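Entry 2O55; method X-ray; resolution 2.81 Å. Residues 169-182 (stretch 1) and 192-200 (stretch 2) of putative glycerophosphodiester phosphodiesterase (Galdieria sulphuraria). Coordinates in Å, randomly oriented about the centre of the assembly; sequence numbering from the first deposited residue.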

ATOM      1  N   LEU A 169      -0.830   2.288   9.868  1.00  9.93           N
ATOM      2  CA  LEU A 169      -1.617   1.070   9.674  1.00  9.27           C
ATOM      3  C   LEU A 169      -1.885   0.368  11.003  1.00  9.15           C
ATOM      4  O   LEU A 169      -0.943   0.075  11.737  1.00  9.72           O
ATOM      5  N   PHE A 170      -3.145   0.055  11.296  1.00  8.81           N
ATOM      6  CA  PHE A 170      -3.466  -0.646  12.536  1.00  9.13           C
ATOM      7  C   PHE A 170      -3.844  -2.110  12.391  1.00 10.09           C
ATOM      8  O   PHE A 170      -3.880  -2.653  11.282  1.00 10.46           O
ATOM      9  N   ASN A 171      -4.152  -2.728  13.536  1.00 10.94           N
ATOM     10  CA  ASN A 171      -4.608  -4.110  13.629  1.00 11.21           C
ATOM     11  C   ASN A 171      -3.559  -5.083  13.092  1.00 12.19           C
ATOM     12  O   ASN A 171      -3.883  -6.031  12.350  1.00 12.11           O
ATOM     13  N   TYR A 172      -2.304  -4.836  13.474  1.00 12.93           N
ATOM     14  CA  TYR A 172      -1.193  -5.655  13.034  1.00 13.64           C
ATOM     15  C   TYR A 172      -1.481  -7.144  13.135  1.00 14.04           C
ATOM     16  O   TYR A 172      -1.671  -7.770  12.089  1.00 15.93           O
HETATM   17  N   MSE A 173      -1.527  -7.780  14.295  1.00 13.23           N
HETATM   18  CA  MSE A 173      -1.832  -9.227  14.136  1.00 12.49           C
HETATM   19  C   MSE A 173      -3.221  -9.538  14.658  1.00 13.01           C
HETATM   20  O   MSE A 173      -3.425 -10.416  15.513  1.00 13.31           O
ATOM     21  N   GLY A 174      -4.177  -8.780  14.136  1.00 13.09           N
ATOM     22  CA  GLY A 174      -5.524  -8.783  14.673  1.00 13.38           C
ATOM     23  C   GLY A 174      -5.602  -8.036  15.994  1.00 13.96           C
ATOM     24  O   GLY A 174      -6.573  -8.190  16.745  1.00 14.17           O
ATOM     25  N   GLN A 175      -4.584  -7.234  16.299  1.00 14.00           N
ATOM     26  CA  GLN A 175      -4.643  -6.432  17.493  1.00 15.02           C
ATOM     27  C   GLN A 175      -5.809  -5.485  17.320  1.00 14.88           C
ATOM     28  O   GLN A 175      -5.973  -4.893  16.250  1.00 15.36           O
ATOM     29  N   PRO A 176      -6.654  -5.360  18.357  1.00 14.93           N
ATOM     30  CA  PRO A 176      -7.703  -4.360  18.282  1.00 14.55           C
ATOM     31  C   PRO A 176      -7.077  -2.989  18.178  1.00 14.09           C
ATOM     32  O   PRO A 176      -5.968  -2.758  18.661  1.00 14.52           O
ATOM     33  N   THR A 177      -7.781  -2.081  17.531  1.00 14.00           N
ATOM     34  CA  THR A 177      -7.358  -0.693  17.481  1.00 13.17           C
ATOM     35  C   THR A 177      -7.137  -0.230  18.915  1.00 13.09           C
ATOM     36  O   THR A 177      -7.999  -0.481  19.770  1.00 13.49           O
ATOM     37  N   PRO A 178      -5.979   0.416  19.200  1.00 12.61           N
ATOM     38  CA  PRO A 178      -5.729   0.862  20.572  1.00 12.03           C
ATOM     39  C   PRO A 178      -6.545   2.102  20.870  1.00 12.03           C
ATOM     40  O   PRO A 178      -6.913   2.827  19.939  1.00 11.67           O
ATOM     41  N   LEU A 179      -6.822   2.359  22.151  1.00 12.61           N
ATOM     42  CA  LEU A 179      -7.583   3.561  22.529  1.00 12.10           C
ATOM     43  C   LEU A 179      -6.896   4.776  21.953  1.00 12.16           C
ATOM     44  O   LEU A 179      -7.562   5.608  21.361  1.00 13.25           O
ATOM     45  N   ASP A 180      -5.573   4.855  22.059  1.00 11.92           N
ATOM     46  CA  ASP A 180      -4.846   6.049  21.604  1.00 12.06           C
ATOM     47  C   ASP A 180      -4.549   6.114  20.099  1.00 12.32           C
ATOM     48  O   ASP A 180      -3.662   6.857  19.681  1.00 12.21           O
ATOM     49  N   PHE A 181      -5.246   5.348  19.274  1.00 12.68           N
ATOM     50  CA  PHE A 181      -4.807   5.243  17.885  1.00 13.26           C
ATOM     51  C   PHE A 181      -4.752   6.578  17.181  1.00 13.90           C
ATOM     52  O   PHE A 181      -3.908   6.801  16.305  1.00 14.39           O
ATOM     53  N   VAL A 182      -5.653   7.468  17.570  1.00 14.45           N
ATOM     54  CA  VAL A 182      -5.768   8.754  16.915  1.00 14.73           C
ATOM     55  C   VAL A 182      -4.688   9.694  17.456  1.00 15.15           C
ATOM     56  O   VAL A 182      -4.090  10.459  16.713  1.00 15.38           O
ATOM     57  N   GLY A 192      -3.146  10.141   7.894  1.00 16.20           N
ATOM     58  CA  GLY A 192      -4.233   9.177   7.808  1.00 14.96           C
ATOM     59  C   GLY A 192      -4.018   7.960   8.682  1.00 14.03           C
ATOM     60  O   GLY A 192      -2.909   7.710   9.147  1.00 13.92           O
ATOM     61  N   VAL A 193      -5.101   7.216   8.890  1.00 13.85           N
ATOM     62  CA  VAL A 193      -5.093   5.893   9.532  1.00 13.94           C
ATOM     63  C   VAL A 193      -5.715   4.866   8.597  1.00 14.11           C
ATOM     64  O   VAL A 193      -6.550   5.205   7.730  1.00 13.58           O
ATOM     65  N   SER A 194      -5.314   3.609   8.798  1.00 14.28           N
ATOM     66  CA  SER A 194      -5.819   2.521   7.977  1.00 14.76           C
ATOM     67  C   SER A 194      -6.104   1.267   8.810  1.00 14.85           C
ATOM     68  O   SER A 194      -5.242   0.793   9.566  1.00 15.40           O
HETATM   69  N   MSE A 195      -7.312   0.728   8.675  1.00 14.53           N
HETATM   70  CA  MSE A 195      -7.737  -0.330   9.579  1.00 14.93           C
HETATM   71  C   MSE A 195      -8.279  -1.502   8.834  1.00 14.29           C
HETATM   72  O   MSE A 195      -8.870  -1.340   7.777  1.00 14.67           O
ATOM     73  N   LEU A 196      -8.115  -2.683   9.414  1.00 13.82           N
ATOM     74  CA  LEU A 196      -8.717  -3.875   8.856  1.00 13.29           C
ATOM     75  C   LEU A 196     -10.240  -3.816   8.992  1.00 13.10           C
ATOM     76  O   LEU A 196     -10.787  -3.272   9.961  1.00 13.08           O
ATOM     77  N   PHE A 197     -10.903  -4.343   7.978  1.00 12.91           N
ATOM     78  CA  PHE A 197     -12.326  -4.233   7.871  1.00 13.27           C
ATOM     79  C   PHE A 197     -13.037  -4.853   9.062  1.00 13.93           C
ATOM     80  O   PHE A 197     -13.897  -4.216   9.635  1.00 14.71           O
ATOM     81  N   HIS A 198     -12.678  -6.069   9.451  1.00 14.62           N
ATOM     82  CA  HIS A 198     -13.341  -6.742  10.574  1.00 15.57           C
ATOM     83  C   HIS A 198     -13.243  -5.997  11.925  1.00 15.61           C
ATOM     84  O   HIS A 198     -14.082  -6.222  12.782  1.00 15.86           O
ATOM     85  N   TYR A 199     -12.255  -5.107  12.095  1.00 15.64           N
ATOM     86  CA  TYR A 199     -12.004  -4.362  13.351  1.00 15.68           C
ATOM     87  C   TYR A 199     -12.251  -2.859  13.237  1.00 16.05           C
ATOM     88  O   TYR A 199     -11.411  -2.046  13.702  1.00 15.72           O
ATOM     89  N   LEU A 200     -13.360  -2.469  12.606  1.00 16.19           N
ATOM     90  CA  LEU A 200     -13.600  -1.036  12.345  1.00 15.93           C
ATOM     91  C   LEU A 200     -15.014  -0.561  12.661  1.00 15.87           C
ATOM     92  O   LEU A 200     -15.978  -0.970  12.025  1.00 15.77           O
TER

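The two stretches meet first as parallel strands, L169 bridging S194, and the amide of F170 gives its hydrogen to S194 O (N to O 2.8 Å) in an almost straight hydrogen bond. Where regular pairing ends, N171 takes over. Its CB points toward stretch 2, and with chi1 in m its amide group serves both stretches. OD1 accepts from the backbone N of L196 at 2.9 Å, while ND2 donates within its own stretch to Q175 O (2.9 Å) and to T177 OG1 (3.2 Å). An asparagine suits this buried place because one short side chain carries an acceptor for the neighbouring strand and two N-H groups to hold its own loop.

Beside this polar knot lies an apolar cluster. F170 (m) brings CE1 to 3.6 Å from V193 CG1, which meets the ring at its edge. The CB of selenomethionine M195 points sideways, but its end turns in: SE lies 3.9 Å from F170 CD1, and CE lies 4.3 Å from F181 CD1. The CB of F181 (chi1 p) points toward stretch 2, and its ring joins the same cluster.

Y199 (m) covers the loop, its OH 3.1 Å from G174 CA. Glycine fits here: its phi is positive, and a CB would clash with that hydroxyl, whose 3.3 Å approach to G174 O remains undecided as a hydrogen bond.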

ATOM      1  CB  LEU A 169      -0.864   0.105   8.768  1.00  9.05           C
ATOM      2  CG  LEU A 169      -1.083   0.105   7.259  1.00  8.98           C
ATOM      3  CD1 LEU A 169       0.076  -0.595   6.595  1.00  8.87           C
ATOM      4  CD2 LEU A 169      -2.360  -0.604   6.901  1.00  8.17           C
ATOM      5  CB  PHE A 170      -4.558   0.097  13.294  1.00  8.52           C
ATOM      6  CG  PHE A 170      -4.102   1.396  13.816  1.00  8.46           C
ATOM      7  CD1 PHE A 170      -4.386   2.571  13.131  1.00  8.29           C
ATOM      8  CD2 PHE A 170      -3.299   1.452  14.958  1.00  6.05           C
ATOM      9  CE1 PHE A 170      -3.901   3.799  13.610  1.00  8.12           C
ATOM     10  CE2 PHE A 170      -2.829   2.653  15.439  1.00  4.97           C
ATOM     11  CZ  PHE A 170      -3.120   3.835  14.770  1.00  6.24           C
ATOM     12  CB  ASN A 171      -5.936  -4.302  12.904  1.00 10.81           C
ATOM     13  CG  ASN A 171      -6.920  -3.186  13.171  1.00 11.02           C
ATOM     14  OD1 ASN A 171      -7.362  -2.524  12.232  1.00 12.58           O
ATOM     15  ND2 ASN A 171      -7.293  -2.979  14.446  1.00  9.55           N
ATOM     16  CB  TYR A 172       0.119  -5.275  13.718  1.00 14.36           C
ATOM     17  CG  TYR A 172       1.307  -6.163  13.394  1.00 14.08           C
ATOM     18  CD1 TYR A 172       1.612  -6.509  12.079  1.00 15.52           C
ATOM     19  CD2 TYR A 172       2.146  -6.631  14.407  1.00 13.94           C
ATOM     20  CE1 TYR A 172       2.708  -7.325  11.778  1.00 14.42           C
ATOM     21  CE2 TYR A 172       3.249  -7.434  14.122  1.00 13.94           C
ATOM     22  CZ  TYR A 172       3.525  -7.772  12.805  1.00 14.49           C
ATOM     23  OH  TYR A 172       4.612  -8.566  12.505  1.00 14.61           O
HETATM   24  CB  MSE A 173      -0.742 -10.154  14.671  1.00 12.09           C
HETATM   25  CG  MSE A 173       0.589 -10.020  13.956  1.00 10.78           C
HETATM   26 SE   MSE A 173       2.079 -10.960  14.878  1.00 11.06          SE
HETATM   27  CE  MSE A 173       1.368 -12.823  14.991  1.00  7.62           C
ATOM     28  CB  GLN A 175      -3.366  -5.640  17.705  1.00 14.44           C
ATOM     29  CG  GLN A 175      -2.098  -6.428  17.468  1.00 17.07           C
ATOM     30  CD  GLN A 175      -0.827  -5.633  17.793  1.00 17.61           C
ATOM     31  OE1 GLN A 175      -0.793  -4.390  17.702  1.00 19.71           O
ATOM     32  NE2 GLN A 175       0.230  -6.355  18.168  1.00 19.39           N
ATOM     33  CB  PRO A 176      -8.421  -4.499  19.629  1.00 14.77           C
ATOM     34  CG  PRO A 176      -8.134  -5.887  20.064  1.00 15.38           C
ATOM     35  CD  PRO A 176      -6.707  -6.116  19.619  1.00 14.64           C
ATOM     36  CB  THR A 177      -8.442   0.152  16.835  1.00 13.11           C
ATOM     37  OG1 THR A 177      -8.873  -0.479  15.615  1.00 11.33           O
ATOM     38  CG2 THR A 177      -7.918   1.555  16.572  1.00 13.05           C
ATOM     39  CB  PRO A 178      -4.237   1.199  20.557  1.00 11.72           C
ATOM     40  CG  PRO A 178      -3.966   1.602  19.183  1.00 11.41           C
ATOM     41  CD  PRO A 178      -4.863   0.767  18.304  1.00 12.16           C
ATOM     42  CB  LEU A 179      -7.776   3.695  24.044  1.00 11.96           C
ATOM     43  CG  LEU A 179      -8.394   4.992  24.613  1.00 12.24           C
ATOM     44  CD1 LEU A 179      -9.756   5.393  23.982  1.00 11.16           C
ATOM     45  CD2 LEU A 179      -8.509   4.957  26.159  1.00 11.44           C
ATOM     46  CB  ASP A 180      -3.521   6.159  22.356  1.00 11.93           C
ATOM     47  CG  ASP A 180      -2.542   5.016  22.008  1.00 13.38           C
ATOM     48  OD1 ASP A 180      -1.413   5.007  22.545  1.00 13.77           O
ATOM     49  OD2 ASP A 180      -2.889   4.114  21.205  1.00 14.91           O
ATOM     50  CB  PHE A 181      -5.666   4.269  17.088  1.00 13.32           C
ATOM     51  CG  PHE A 181      -7.031   4.795  16.701  1.00 13.76           C
ATOM     52  CD1 PHE A 181      -7.322   5.083  15.360  1.00 13.25           C
ATOM     53  CD2 PHE A 181      -8.046   4.933  17.654  1.00 13.71           C
ATOM     54  CE1 PHE A 181      -8.584   5.528  14.964  1.00 12.08           C
ATOM     55  CE2 PHE A 181      -9.318   5.377  17.276  1.00 14.13           C
ATOM     56  CZ  PHE A 181      -9.583   5.682  15.923  1.00 13.92           C
ATOM     57  CB  VAL A 182      -7.226   9.300  16.996  1.00 14.78           C
ATOM     58  CG1 VAL A 182      -7.297  10.766  16.712  1.00 14.30           C
ATOM     59  CG2 VAL A 182      -8.084   8.591  15.985  1.00 15.30           C
ATOM     60  CB  VAL A 193      -5.888   5.831  10.879  1.00 13.76           C
ATOM     61  CG1 VAL A 193      -5.226   6.652  11.958  1.00 13.48           C
ATOM     62  CG2 VAL A 193      -7.333   6.265  10.687  1.00 13.31           C
ATOM     63  CB  SER A 194      -4.857   2.243   6.832  1.00 14.59           C
ATOM     64  OG  SER A 194      -5.225   1.060   6.157  1.00 16.28           O
HETATM   65  CB  MSE A 195      -8.837   0.164  10.503  1.00 15.59           C
HETATM   66  CG  MSE A 195      -9.048   1.690  10.438  1.00 18.15           C
HETATM   67 SE   MSE A 195      -7.985   2.633  11.757  1.00 18.08          SE
HETATM   68  CE  MSE A 195      -8.536   1.491  13.255  1.00 17.88           C
ATOM     69  CB  LEU A 196      -8.092  -5.160   9.435  1.00 13.18           C
ATOM     70  CG  LEU A 196      -6.760  -5.616   8.799  1.00 12.24           C
ATOM     71  CD1 LEU A 196      -5.639  -4.550   8.770  1.00 10.11           C
ATOM     72  CD2 LEU A 196      -6.274  -6.865   9.494  1.00 12.95           C
ATOM     73  CB  PHE A 197     -12.797  -4.856   6.561  1.00 12.82           C
ATOM     74  CG  PHE A 197     -14.289  -4.786   6.348  1.00 12.47           C
ATOM     75  CD1 PHE A 197     -15.047  -5.959   6.237  1.00 11.86           C
ATOM     76  CD2 PHE A 197     -14.940  -3.563   6.254  1.00 10.15           C
ATOM     77  CE1 PHE A 197     -16.421  -5.906   6.028  1.00 10.79           C
ATOM     78  CE2 PHE A 197     -16.311  -3.507   6.047  1.00 10.24           C
ATOM     79  CZ  PHE A 197     -17.056  -4.674   5.932  1.00 10.41           C
ATOM     80  CB  HIS A 198     -12.841  -8.197  10.669  1.00 16.21           C
ATOM     81  CG  HIS A 198     -13.294  -8.949  11.893  1.00 18.56           C
ATOM     82  ND1 HIS A 198     -14.528  -9.565  11.982  1.00 20.39           N
ATOM     83  CD2 HIS A 198     -12.649  -9.233  13.055  1.00 19.81           C
ATOM     84  CE1 HIS A 198     -14.633 -10.174  13.153  1.00 20.18           C
ATOM     85  NE2 HIS A 198     -13.507  -9.991  13.822  1.00 20.71           N
ATOM     86  CB  TYR A 199     -10.535  -4.473  13.755  1.00 15.87           C
ATOM     87  CG  TYR A 199     -10.005  -5.856  13.933  1.00 16.24           C
ATOM     88  CD1 TYR A 199      -9.486  -6.579  12.850  1.00 16.46           C
ATOM     89  CD2 TYR A 199      -9.982  -6.437  15.195  1.00 17.08           C
ATOM     90  CE1 TYR A 199      -8.992  -7.859  13.029  1.00 16.27           C
ATOM     91  CE2 TYR A 199      -9.492  -7.706  15.385  1.00 16.84           C
ATOM     92  CZ  TYR A 199      -9.005  -8.404  14.305  1.00 16.48           C
ATOM     93  OH  TYR A 199      -8.528  -9.652  14.534  1.00 17.23           O
ATOM     94  CB  LEU A 200     -13.158  -0.616  10.929  1.00 15.60           C
ATOM     95  CG  LEU A 200     -13.268   0.911  10.713  1.00 15.94           C
ATOM     96  CD1 LEU A 200     -12.312   1.719  11.617  1.00 15.97           C
ATOM     97  CD2 LEU A 200     -13.114   1.330   9.253  1.00 15.48           C
TER